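Local coordinates for vacuolar protein sorting-associated protein 54 (Mus musculus, PDB 3N1B), which probably acts in the GARP tethering complex, which serves retrograde transport from early and late endosomes to the trans-Golgi network, at residues Ala47-Pro52 and Thr113-Phe118. Numbering follows the deposited sequence.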
loop_
_atom_site.group_PDB
_atom_site.type_symbol
_atom_site.label_atom_id
_atom_site.label_comp_id
_atom_site.label_asym_id
_atom_site.label_seq_id
_atom_site.Cartn_x
_atom_site.Cartn_y
_atom_site.Cartn_z
ATOM N N ALA A 47 -16.728 -11.711 4.446
ATOM C CA ALA A 47 -16.463 -12.506 3.252
ATOM C C ALA A 47 -17.220 -11.946 2.050
ATOM O O ALA A 47 -18.217 -11.243 2.214
ATOM C CB ALA A 47 -16.841 -13.961 3.495
ATOM N N PRO A 48 -16.750 -12.256 0.832
ATOM C CA PRO A 48 -15.568 -13.078 0.557
ATOM C C PRO A 48 -14.283 -12.257 0.566
ATOM O O PRO A 48 -14.301 -11.074 0.908
ATOM C CB PRO A 48 -15.827 -13.604 -0.865
ATOM C CG PRO A 48 -17.221 -13.124 -1.242
ATOM C CD PRO A 48 -17.467 -11.921 -0.405
ATOM N N VAL A 49 -13.180 -12.892 0.186
ATOM C CA VAL A 49 -11.898 -12.213 0.068
ATOM C C VAL A 49 -11.200 -12.637 -1.219
ATOM O O VAL A 49 -11.234 -13.810 -1.589
ATOM C CB VAL A 49 -10.984 -12.504 1.276
ATOM C CG1 VAL A 49 -11.457 -11.729 2.499
ATOM C CG2 VAL A 49 -10.940 -13.997 1.565
ATOM N N PRO A 50 -10.558 -11.683 -1.908
ATOM C CA PRO A 50 -10.423 -10.270 -1.531
ATOM C C PRO A 50 -11.757 -9.535 -1.456
ATOM O O PRO A 50 -12.628 -9.735 -2.304
ATOM C CB PRO A 50 -9.586 -9.692 -2.681
ATOM C CG PRO A 50 -9.820 -10.641 -3.819
ATOM C CD PRO A 50 -9.814 -11.970 -3.144
ATOM N N SER A 51 -11.904 -8.689 -0.442
ATOM C CA SER A 51 -13.092 -7.860 -0.295
ATOM C C SER A 51 -13.131 -6.816 -1.407
ATOM O O SER A 51 -12.115 -6.551 -2.049
ATOM C CB SER A 51 -13.087 -7.169 1.069
ATOM O OG SER A 51 -12.036 -6.223 1.155
ATOM N N PRO A 52 -14.310 -6.222 -1.646
ATOM C CA PRO A 52 -14.434 -5.171 -2.663
ATOM C C PRO A 52 -13.502 -3.997 -2.367
ATOM O O PRO A 52 -12.937 -3.400 -3.285
ATOM C CB PRO A 52 -15.896 -4.730 -2.535
ATOM C CG PRO A 52 -16.598 -5.906 -1.938
ATOM C CD PRO A 52 -15.602 -6.539 -1.013
ATOM N N THR A 113 -6.414 -11.030 7.605
ATOM C CA THR A 113 -5.129 -11.624 7.251
ATOM C C THR A 113 -5.144 -12.178 5.829
ATOM O O THR A 113 -4.135 -12.141 5.127
ATOM C CB THR A 113 -4.740 -12.747 8.229
ATOM O OG1 THR A 113 -4.730 -12.234 9.568
ATOM C CG2 THR A 113 -3.362 -13.303 7.890
ATOM N N ALA A 114 -6.298 -12.690 5.411
ATOM C CA ALA A 114 -6.457 -13.215 4.059
ATOM C C ALA A 114 -6.539 -12.073 3.052
ATOM O O ALA A 114 -5.969 -12.144 1.965
ATOM C CB ALA A 114 -7.701 -14.091 3.973
ATOM N N ASP A 115 -7.260 -11.021 3.424
ATOM C CA ASP A 115 -7.401 -9.849 2.574
ATOM C C ASP A 115 -6.035 -9.199 2.363
ATOM O O ASP A 115 -5.673 -8.824 1.245
ATOM C CB ASP A 115 -8.375 -8.858 3.212
ATOM C CG ASP A 115 -9.407 -8.342 2.230
ATOM O OD1 ASP A 115 -9.413 -8.811 1.073
ATOM O OD2 ASP A 115 -10.215 -7.476 2.620
ATOM N N VAL A 116 -5.275 -9.082 3.445
ATOM C CA VAL A 116 -3.927 -8.534 3.382
ATOM C C VAL A 116 -3.021 -9.411 2.522
ATOM O O VAL A 116 -2.201 -8.909 1.754
ATOM C CB VAL A 116 -3.319 -8.394 4.791
ATOM C CG1 VAL A 116 -1.823 -8.152 4.707
ATOM C CG2 VAL A 116 -4.010 -7.276 5.558
ATOM N N ALA A 117 -3.176 -10.725 2.653
ATOM C CA ALA A 117 -2.381 -11.671 1.879
ATOM C C ALA A 117 -2.555 -11.439 0.380
ATOM O O ALA A 117 -1.601 -11.551 -0.389
ATOM C CB ALA A 117 -2.749 -13.103 2.245
ATOM N N PHE A 118 -3.780 -11.120 -0.025
ATOM C CA PHE A 118 -4.075 -10.807 -1.418
ATOM C C PHE A 118 -3.352 -9.527 -1.819
ATOM O O PHE A 118 -2.736 -9.449 -2.882
ATOM C CB PHE A 118 -5.585 -10.649 -1.610
ATOM C CG PHE A 118 -5.981 -10.172 -2.980
ATOM C CD1 PHE A 118 -6.243 -11.078 -3.995
ATOM C CD2 PHE A 118 -6.102 -8.819 -3.250
ATOM C CE1 PHE A 118 -6.612 -10.644 -5.255
ATOM C CE2 PHE A 118 -6.471 -8.379 -4.510
ATOM C CZ PHE A 118 -6.724 -9.293 -5.514
#
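The carboxylate of D115, reaching out from helix 107-125, grips S51 with both oxygens. D115 OD1 accepts the backbone N of S51 at 2.9 Å, a fairly straight bond arriving on the syn side but 21° out of the carboxylate plane. D115 OD2 takes the S51 hydroxyl OG at 2.7 Å through its syn lone pair and is also bonded by the hydroxyl of Y43. Three donors around one buried acid fix its rotation and probably favour the charged form. Serine suits its place because OG does double duty: with chi1 at 67° it lies between the backbone N and the carbonyl carbon, where as N-cap it also accepts the backbone N of F54 in the first turn of helix 52-68. In the helical bundle formed by this C-terminal part of Vps54, the aspartate thus ties the start of one helix to the flank of another. Beside the polar grip, P50 lays its ring over one face of F118 in a CH-pi contact, P50 CB 3.6 Å from the F118 ring centroid. Proline readily accepts the cis peptide bond before it, and its polarised C-H groups suit an aromatic face; F118, with CG anti to its backbone N (chi1 173°), extends its broad ring to meet them. Packing is looser on the partly exposed side: V49 CG2 meets A114 CB at 4.0 Å, the alanine's small methyl letting the branched valine lie over the helix.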